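Local coordinates for Alpha/beta hydrolase fold protein (Sphaerobacter thermophilus, PDB 3R0V), which probably acts as a hydrolase of the alpha/beta hydrolase fold and holds a D-malate molecule in its pocket in the crystal, at residues G30-S34 with L185-H189; V130-Y134 with Y153-G158; G93-A98 with V116-P120. One frame throughout, in Å; residues are numbered along the deposited sequence. Where two conformers were deposited one is given.

How the interactions relate
Interaction 1 opens first along the chain, at 30-34 in the loop after strand 25-29, and closes at 185-189 on helix 185-192, enclosing 150 residues. Both other contacts nest inside that loop, in series. Interaction 3 joins 93-98 to 116-120, the C-terminal ends of neighbouring parallel strands with helix 96-106 between them; interaction 2 then pins 130-134 to 153-158 within the helices inserted between strands 111-117 and 209-213. Interaction 1 touches both of the others: Asp188 reaches Ser96 of interaction 3, and Ala32 and Leu185 pack on Phe154 of interaction 2. Interactions 2 and 3 do not touch, yet all three border the D-malate.

Interaction 1. Residues G30-S34 with L185-H189; sequences GGALS and LPYDH. With MLT (D-malate), chain F.
Residues 30-34 form the loop that leaves strand 25-29 and passes the first turn of helix 185-192, with Ala32 and Asp188 the nearest pair (CA-CA 5.9 Å). Gly30 (phi/psi -84/163) leads in without touching the helix. Gly31 (-98/-156) opens a type II beta turn that ends at Ser34; its CA lies 3.8 Å from O1 of the D-malate, where a side chain would collide with the ligand. Ala32 (-59/137) points its N at the same oxygen, donating a hydrogen bond to malate O1 of 2.9 Å. On the helix side its CA is 3.3 Å from Asp188 OD1, and its CB lies 4.3 Å from Leu185 CD2. Leu33 takes the left-handed corner (66/11); its side chain, chi1 m and chi2 t, brings CD2 to 3.6 Å from CD2 of Leu185, itself m,t. A water links the segments, accepting from Leu33 N (2.9 Å) and donating to Asp188 OD1 (2.8 Å). Ser34 (chi1 p) closes the turn: both its N (3.1 Å) and its OG (2.7 Å) donate to Gly31 O. Asp188, chi1 m, aims its CA-CB bond at the loop; its carboxylate also pairs with Arg57 and Arg60, and OD2 hydrogen-bonds Ser96 OG. The side chains of Ala32 and Leu185 both rest on Phe154. The small residues after this strand, with the Ala32 amide turned to a ligand carboxylate oxygen that Ser96 N also binds, are consistent with the oxyanion hole of alpha/beta hydrolases.

Interaction 2. Residues V130-Y134 with Y153-G158; sequences VPPDY and YFMTEG. With MLT (D-malate), chain F.
Tyr134, the first residue of helix 134-143, has the most surface buried here. It ends a type I beta turn that starts at Pro131, closed by Tyr134 N to Pro131 O (3.0 Å), and its side chain (chi1 t, chi2 85°) reaches across the last turn of helix 147-158. Tyr134 OH comes to 3.4 Å from Phe154 CD1, at the edge of that ring, and Tyr134 CE1 lies 3.6 Å from Gly158 CA. A CB on Gly158 would run into that hydroxyl. Tyr153, also chi1 t, comes next: its ring is nearly parallel to that of Tyr134 (14°, centroids 5.2 Å) but slid aside so that the two barely overlap, with CE2 3.3 Å from Tyr134 CD1. Its OH is 3.8 Å from Pro131 CG and shares a water with Asp133, 2.8 Å from Tyr153 OH and 3.0 Å from Asp133 OD1. Glu157, chi1 m, directs its CA-CB bond at the loop; OE1 is 3.5 Å from Pro131 CG, and its CA is 5.9 Å from that of Val130. The helix widens into a pi-type turn as it ends, Gly158 N bonding Tyr153 O at 3.3 Å. Beyond the tyrosines, Phe154 CZ meets malate C2 at 3.4 Å. The contact lays the loop before helix 134-143, and that helix's first residue, on the last turn of helix 147-158, in the insertion after strand 111-117, which through Phe154 borders the ligand pocket as cap helices do in alpha/beta hydrolases.

Interaction 3. Residues G93-A98 with V116-P120; sequences GMSSGA and VFEPP. With MLT (D-malate), chain F.
Two backbone hydrogen bonds, Phe117 N to Gly93 O and Ser95 N to Phe117 O, both 2.9 Å, hold the ends of parallel strands 89-94 and 111-117 together, the two strands of a beta-alpha-beta unit whose helix is 96-106. Gly93 is level with Val116 (CA-CA 4.8 Å) and Met94, a selenomethionine, with Phe117 (5.0 Å). Strand 89-94 then turns sharply at Ser95 into helix 96-106. The Gly-X-Ser-X-Gly sequence and the strained Ser95 backbone (phi/psi 54/-126) match a nucleophile elbow, in which Ser95 would probably be the nucleophile. A CB on Gly93 would strike Gly97 O, and one on Gly97 would strike Met94 O, so the tight turn has little room for either. Ser96 N, at the start of the helix, donates to malate O1 (2.9 Å), while Ser96 OG bonds Asp188. A water joins Ser95 OG (2.8 Å) to Glu118 OE1 (2.8 Å), and the other carboxylate oxygen, OE2, bonds Ser217. Weaker CA-H...O contacts run from Val116 CA to Gly93 O (3.3 Å) and from Ser95 CA to Glu118 O (3.5 Å). Outward, Ala98 CB packs against Val116 CB (3.5 Å) and Pro119 CB (3.9 Å), seating the first turn of the helix on the end of strand 111-117 and the loop that follows. Pro120 borders both elbow and ligand: its CD is 3.3 Å from Ser95 O, and its CG 3.3 Å from malate O2.

Interaction 1. Residues G30-S34 with L185-H189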
loop_
_atom_site.group_PDB
_atom_site.type_symbol
_atom_site.label_atom_id
_atom_site.label_comp_id
_atom_site.label_asym_id
_atom_site.label_seq_id
_atom_site.Cartn_x
_atom_site.Cartn_y
_atom_site.Cartn_z
ATOM N N GLY A 30 3.080 -1.907 2.671
ATOM C CA GLY A 30 3.489 -0.729 1.928
ATOM C C GLY A 30 2.979 -0.701 0.501
ATOM O O GLY A 30 2.566 -1.717 -0.046
ATOM N N GLY A 31 3.014 0.485 -0.095
ATOM C CA GLY A 31 2.542 0.678 -1.457
ATOM C C GLY A 31 3.640 0.663 -2.506
ATOM O O GLY A 31 4.712 0.096 -2.304
ATOM N N ALA A 32 3.364 1.297 -3.641
ATOM C CA ALA A 32 4.315 1.300 -4.743
ATOM C C ALA A 32 5.634 1.909 -4.281
ATOM O O ALA A 32 5.656 2.907 -3.565
ATOM C CB ALA A 32 3.740 2.059 -5.938
ATOM N N LEU A 33 6.729 1.271 -4.690
ATOM C CA LEU A 33 8.084 1.754 -4.427
ATOM C C LEU A 33 8.480 1.750 -2.964
ATOM O O LEU A 33 9.508 2.314 -2.599
ATOM C CB LEU A 33 8.307 3.146 -5.028
ATOM C CG LEU A 33 7.974 3.205 -6.519
ATOM C CD1 LEU A 33 7.971 4.650 -6.990
ATOM C CD2 LEU A 33 8.963 2.378 -7.338
ATOM N N SER A 34 7.671 1.112 -2.128
ATOM C CA SER A 34 7.972 1.033 -0.709
ATOM C C SER A 34 8.830 -0.179 -0.393
ATOM O O SER A 34 8.799 -1.187 -1.101
ATOM C CB SER A 34 6.675 0.900 0.083
ATOM O OG SER A 34 6.151 -0.407 -0.086
ATOM N N LEU A 185 7.190 -1.749 -10.143
ATOM C CA LEU A 185 6.046 -0.928 -10.519
ATOM C C LEU A 185 4.966 -1.705 -11.290
ATOM O O LEU A 185 3.775 -1.473 -11.072
ATOM C CB LEU A 185 6.487 0.324 -11.286
ATOM C CG LEU A 185 7.135 1.418 -10.430
ATOM C CD1 LEU A 185 7.894 2.432 -11.293
ATOM C CD2 LEU A 185 6.118 2.112 -9.525
ATOM N N PRO A 186 5.365 -2.628 -12.189
ATOM C CA PRO A 186 4.325 -3.429 -12.846
ATOM C C PRO A 186 3.544 -4.301 -11.862
ATOM O O PRO A 186 2.406 -4.653 -12.144
ATOM C CB PRO A 186 5.111 -4.291 -13.837
ATOM C CG PRO A 186 6.349 -3.484 -14.126
ATOM C CD PRO A 186 6.691 -2.881 -12.775
ATOM N N TYR A 187 4.148 -4.660 -10.735
ATOM C CA TYR A 187 3.448 -5.461 -9.733
ATOM C C TYR A 187 2.305 -4.656 -9.131
ATOM O O TYR A 187 1.188 -5.159 -8.981
ATOM C CB TYR A 187 4.391 -5.874 -8.610
ATOM C CG TYR A 187 5.546 -6.760 -9.011
ATOM C CD1 TYR A 187 5.689 -7.226 -10.307
ATOM C CD2 TYR A 187 6.472 -7.169 -8.056
ATOM C CE1 TYR A 187 6.750 -8.059 -10.652
ATOM C CE2 TYR A 187 7.518 -7.997 -8.382
ATOM C CZ TYR A 187 7.657 -8.437 -9.683
ATOM O OH TYR A 187 8.708 -9.272 -10.009
ATOM N N ASP A 188 2.578 -3.402 -8.786
ATOM C CA ASP A 188 1.528 -2.557 -8.238
ATOM C C ASP A 188 0.451 -2.254 -9.273
ATOM O O ASP A 188 -0.731 -2.159 -8.934
ATOM C CB ASP A 188 2.127 -1.313 -7.600
ATOM C CG ASP A 188 2.766 -1.638 -6.257
ATOM O OD1 ASP A 188 4.002 -1.663 -6.146
ATOM O OD2 ASP A 188 2.000 -1.938 -5.313
ATOM N N HIS A 189 0.839 -2.132 -10.540
ATOM C CA HIS A 189 -0.169 -1.966 -11.577
ATOM C C HIS A 189 -1.104 -3.185 -11.610
ATOM O O HIS A 189 -2.329 -3.044 -11.689
ATOM C CB HIS A 189 0.498 -1.743 -12.935
ATOM C CG HIS A 189 -0.475 -1.466 -14.042
ATOM N ND1 HIS A 189 -0.129 -1.548 -15.373
ATOM C CD2 HIS A 189 -1.786 -1.130 -14.014
ATOM C CE1 HIS A 189 -1.183 -1.259 -16.119
ATOM N NE2 HIS A 189 -2.202 -1.004 -15.319
HETATM C C1 MLT F . 0.701 4.064 -4.666
HETATM O O1 MLT F . 1.075 3.104 -3.917
HETATM O O2 MLT F . -0.385 4.053 -5.246
HETATM C C2 MLT F . 1.629 5.240 -4.805
HETATM O O3 MLT F . 2.650 5.169 -3.829
HETATM C C3 MLT F . 0.862 6.550 -4.688
HETATM C C4 MLT F . 1.819 7.697 -4.446
HETATM O O4 MLT F . 3.025 7.496 -4.182
HETATM O O5 MLT F . 1.412 8.875 -4.506
HETATM O O HOH W 1 6.493 -0.656 -6.793
#

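Interaction 2. Residues V130-Y134 with Y153-G158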
loop_
_atom_site.group_PDB
_atom_site.type_symbol
_atom_site.label_atom_id
_atom_site.label_comp_id
_atom_site.label_asym_id
_atom_site.label_seq_id
_atom_site.Cartn_x
_atom_site.Cartn_y
_atom_site.Cartn_z
ATOM N N VAL A 130 -5.381 7.563 -17.176
ATOM C CA VAL A 130 -4.097 6.887 -17.289
ATOM C C VAL A 130 -3.896 6.594 -18.768
ATOM O O VAL A 130 -4.830 6.158 -19.437
ATOM C CB VAL A 130 -4.116 5.569 -16.498
ATOM C CG1 VAL A 130 -2.841 4.777 -16.734
ATOM C CG2 VAL A 130 -4.331 5.834 -15.006
ATOM N N PRO A 131 -2.693 6.871 -19.307
ATOM C CA PRO A 131 -2.516 6.634 -20.742
ATOM C C PRO A 131 -2.822 5.183 -21.097
ATOM O O PRO A 131 -2.448 4.285 -20.357
ATOM C CB PRO A 131 -1.027 6.908 -20.958
ATOM C CG PRO A 131 -0.646 7.846 -19.858
ATOM C CD PRO A 131 -1.480 7.416 -18.676
ATOM N N PRO A 132 -3.494 4.948 -22.237
ATOM C CA PRO A 132 -3.791 3.565 -22.628
ATOM C C PRO A 132 -2.534 2.714 -22.831
ATOM O O PRO A 132 -2.614 1.492 -22.733
ATOM C CB PRO A 132 -4.542 3.737 -23.950
ATOM C CG PRO A 132 -5.195 5.070 -23.819
ATOM C CD PRO A 132 -4.180 5.924 -23.099
ATOM N N ASP A 133 -1.399 3.351 -23.095
ATOM C CA ASP A 133 -0.146 2.621 -23.297
ATOM C C ASP A 133 0.716 2.555 -22.032
ATOM O O ASP A 133 1.908 2.252 -22.096
ATOM C CB ASP A 133 0.654 3.216 -24.470
ATOM C CG ASP A 133 1.182 4.617 -24.182
ATOM O OD1 ASP A 133 0.563 5.355 -23.390
ATOM O OD2 ASP A 133 2.223 4.992 -24.760
ATOM N N TYR A 134 0.106 2.819 -20.883
ATOM C CA TYR A 134 0.857 2.872 -19.631
ATOM C C TYR A 134 1.737 1.640 -19.393
ATOM O O TYR A 134 2.931 1.766 -19.138
ATOM C CB TYR A 134 -0.089 3.067 -18.440
ATOM C CG TYR A 134 0.641 3.107 -17.120
ATOM C CD1 TYR A 134 1.193 4.297 -16.653
ATOM C CD2 TYR A 134 0.817 1.952 -16.354
ATOM C CE1 TYR A 134 1.888 4.341 -15.453
ATOM C CE2 TYR A 134 1.509 1.992 -15.140
ATOM C CZ TYR A 134 2.046 3.186 -14.707
ATOM O OH TYR A 134 2.736 3.235 -13.518
ATOM N N TYR A 153 7.367 8.517 -14.489
ATOM C CA TYR A 153 6.223 8.159 -15.313
ATOM C C TYR A 153 5.095 7.614 -14.442
ATOM O O TYR A 153 3.945 8.019 -14.585
ATOM C CB TYR A 153 6.636 7.154 -16.393
ATOM C CG TYR A 153 5.540 6.794 -17.366
ATOM C CD1 TYR A 153 5.081 7.711 -18.302
ATOM C CD2 TYR A 153 4.986 5.521 -17.362
ATOM C CE1 TYR A 153 4.081 7.370 -19.207
ATOM C CE2 TYR A 153 3.995 5.168 -18.262
ATOM C CZ TYR A 153 3.543 6.098 -19.169
ATOM O OH TYR A 153 2.558 5.761 -20.067
ATOM N N PHE A 154 5.429 6.692 -13.543
ATOM C CA PHE A 154 4.432 6.193 -12.595
ATOM C C PHE A 154 3.772 7.348 -11.828
ATOM O O PHE A 154 2.544 7.432 -11.732
ATOM C CB PHE A 154 5.073 5.223 -11.599
ATOM C CG PHE A 154 4.266 5.037 -10.336
ATOM C CD1 PHE A 154 3.092 4.304 -10.346
ATOM C CD2 PHE A 154 4.673 5.617 -9.151
ATOM C CE1 PHE A 154 2.353 4.147 -9.184
ATOM C CE2 PHE A 154 3.931 5.466 -7.993
ATOM C CZ PHE A 154 2.783 4.736 -8.014
HETATM N N MSE A 155 4.578 8.256 -11.289
HETATM C CA MSE A 155 4.013 9.320 -10.477
HETATM C C MSE A 155 3.156 10.291 -11.259
HETATM O O MSE A 155 2.088 10.671 -10.799
HETATM C CB MSE A 155 5.106 10.058 -9.733
HETATM C CG MSE A 155 5.775 9.151 -8.756
HETATM SE SE MSE A 155 6.945 10.098 -7.582
HETATM C CE MSE A 155 7.408 8.579 -6.445
ATOM N N THR A 156 3.613 10.688 -12.441
ATOM C CA THR A 156 2.882 11.670 -13.234
ATOM C C THR A 156 1.716 11.086 -14.014
ATOM O O THR A 156 0.646 11.696 -14.078
ATOM C CB THR A 156 3.814 12.389 -14.227
ATOM O OG1 THR A 156 4.467 11.419 -15.067
ATOM C CG2 THR A 156 4.856 13.218 -13.485
ATOM N N GLU A 157 1.920 9.922 -14.621
ATOM C CA GLU A 157 0.906 9.335 -15.485
ATOM C C GLU A 157 0.129 8.214 -14.805
ATOM O O GLU A 157 -1.034 7.990 -15.119
ATOM C CB GLU A 157 1.527 8.848 -16.800
ATOM C CG GLU A 157 2.199 9.944 -17.595
ATOM C CD GLU A 157 1.253 11.082 -17.928
ATOM O OE1 GLU A 157 0.035 10.833 -18.106
ATOM O OE2 GLU A 157 1.735 12.232 -18.006
ATOM N N GLY A 158 0.767 7.518 -13.872
ATOM C CA GLY A 158 0.097 6.439 -13.167
ATOM C C GLY A 158 -0.836 6.967 -12.102
ATOM O O GLY A 158 -1.995 6.547 -12.018
HETATM C C1 MLT F . 0.701 4.064 -4.666
HETATM O O1 MLT F . 1.075 3.104 -3.917
HETATM O O2 MLT F . -0.385 4.053 -5.246
HETATM C C2 MLT F . 1.629 5.240 -4.805
HETATM O O3 MLT F . 2.650 5.169 -3.829
HETATM C C3 MLT F . 0.862 6.550 -4.688
HETATM C C4 MLT F . 1.819 7.697 -4.446
HETATM O O4 MLT F . 3.025 7.496 -4.182
HETATM O O5 MLT F . 1.412 8.875 -4.506
HETATM O O HOH W 2 2.428 7.403 -22.292
#

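Interaction 3. Residues G93-A98 with V116-P120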
loop_
_atom_site.group_PDB
_atom_site.type_symbol
_atom_site.label_atom_id
_atom_site.label_comp_id
_atom_site.label_asym_id
_atom_site.label_seq_id
_atom_site.Cartn_x
_atom_site.Cartn_y
_atom_site.Cartn_z
ATOM N N GLY A 93 -2.823 -0.774 5.515
ATOM C CA GLY A 93 -2.275 -0.759 4.168
ATOM C C GLY A 93 -2.199 0.653 3.617
ATOM O O GLY A 93 -3.135 1.448 3.748
HETATM N N MSE A 94 -1.071 0.951 2.980
HETATM C CA MSE A 94 -0.810 2.278 2.441
HETATM C C MSE A 94 -0.850 2.282 0.917
HETATM O O MSE A 94 -0.172 1.491 0.270
HETATM C CB MSE A 94 0.557 2.769 2.918
HETATM C CG MSE A 94 0.598 3.129 4.395
HETATM SE SE MSE A 94 2.377 2.908 5.167
HETATM C CE MSE A 94 2.402 0.964 5.324
ATOM N N SER A 95 -1.655 3.183 0.356
ATOM C CA SER A 95 -1.716 3.378 -1.091
ATOM C C SER A 95 -1.990 2.073 -1.825
ATOM O O SER A 95 -2.974 1.407 -1.515
ATOM C CB SER A 95 -0.450 4.098 -1.569
ATOM O OG SER A 95 -0.254 5.276 -0.797
ATOM N N SER A 96 -1.169 1.682 -2.787
ATOM C CA SER A 96 -1.465 0.427 -3.466
ATOM C C SER A 96 -1.402 -0.774 -2.504
ATOM O O SER A 96 -2.014 -1.808 -2.767
ATOM C CB SER A 96 -0.557 0.224 -4.684
ATOM O OG SER A 96 0.783 0.081 -4.288
ATOM N N GLY A 97 -0.699 -0.622 -1.382
ATOM C CA GLY A 97 -0.693 -1.646 -0.348
ATOM C C GLY A 97 -2.065 -1.781 0.290
ATOM O O GLY A 97 -2.413 -2.852 0.803
ATOM N N ALA A 98 -2.851 -0.705 0.255
ATOM C CA ALA A 98 -4.244 -0.765 0.699
ATOM C C ALA A 98 -5.074 -1.606 -0.263
ATOM O O ALA A 98 -5.941 -2.357 0.157
ATOM C CB ALA A 98 -4.834 0.636 0.828
ATOM N N VAL A 116 -6.972 1.434 5.895
ATOM C CA VAL A 116 -6.330 1.728 4.615
ATOM C C VAL A 116 -6.206 3.232 4.402
ATOM O O VAL A 116 -7.123 3.995 4.717
ATOM C CB VAL A 116 -7.099 1.084 3.439
ATOM C CG1 VAL A 116 -7.008 -0.440 3.496
ATOM C CG2 VAL A 116 -8.567 1.549 3.415
ATOM N N PHE A 117 -5.059 3.653 3.881
ATOM C CA PHE A 117 -4.817 5.061 3.604
ATOM C C PHE A 117 -4.695 5.292 2.100
ATOM O O PHE A 117 -3.841 4.697 1.426
ATOM C CB PHE A 117 -3.534 5.517 4.302
ATOM C CG PHE A 117 -3.144 6.942 4.014
ATOM C CD1 PHE A 117 -3.760 7.990 4.676
ATOM C CD2 PHE A 117 -2.143 7.223 3.094
ATOM C CE1 PHE A 117 -3.394 9.308 4.419
ATOM C CE2 PHE A 117 -1.765 8.544 2.836
ATOM C CZ PHE A 117 -2.392 9.580 3.500
ATOM N N GLU A 118 -5.556 6.168 1.588
ATOM C CA GLU A 118 -5.510 6.601 0.183
ATOM C C GLU A 118 -5.363 5.457 -0.827
ATOM O O GLU A 118 -4.491 5.488 -1.690
ATOM C CB GLU A 118 -4.409 7.655 -0.038
ATOM C CG GLU A 118 -4.603 8.905 0.822
ATOM C CD GLU A 118 -3.643 10.032 0.488
ATOM O OE1 GLU A 118 -2.616 9.793 -0.186
ATOM O OE2 GLU A 118 -3.922 11.173 0.907
ATOM N N PRO A 119 -6.228 4.441 -0.744
ATOM C CA PRO A 119 -6.223 3.426 -1.804
ATOM C C PRO A 119 -6.483 4.083 -3.169
ATOM O O PRO A 119 -7.495 4.769 -3.325
ATOM C CB PRO A 119 -7.385 2.499 -1.411
ATOM C CG PRO A 119 -8.217 3.285 -0.470
ATOM C CD PRO A 119 -7.310 4.242 0.236
ATOM N N PRO A 120 -5.572 3.898 -4.134
ATOM C CA PRO A 120 -5.641 4.707 -5.363
ATOM C C PRO A 120 -6.570 4.153 -6.442
ATOM O O PRO A 120 -6.188 4.076 -7.616
ATOM C CB PRO A 120 -4.184 4.729 -5.853
ATOM C CG PRO A 120 -3.608 3.412 -5.338
ATOM C CD PRO A 120 -4.294 3.166 -4.012
HETATM C C1 MLT F . 0.701 4.064 -4.666
HETATM O O1 MLT F . 1.075 3.104 -3.917
HETATM O O2 MLT F . -0.385 4.053 -5.246
HETATM C C2 MLT F . 1.629 5.240 -4.805
HETATM O O3 MLT F . 2.650 5.169 -3.829
HETATM C C3 MLT F . 0.862 6.550 -4.688
HETATM C C4 MLT F . 1.819 7.697 -4.446
HETATM O O4 MLT F . 3.025 7.496 -4.182
HETATM O O5 MLT F . 1.412 8.875 -4.506
HETATM O O HOH W 3 -0.883 7.979 -1.375
#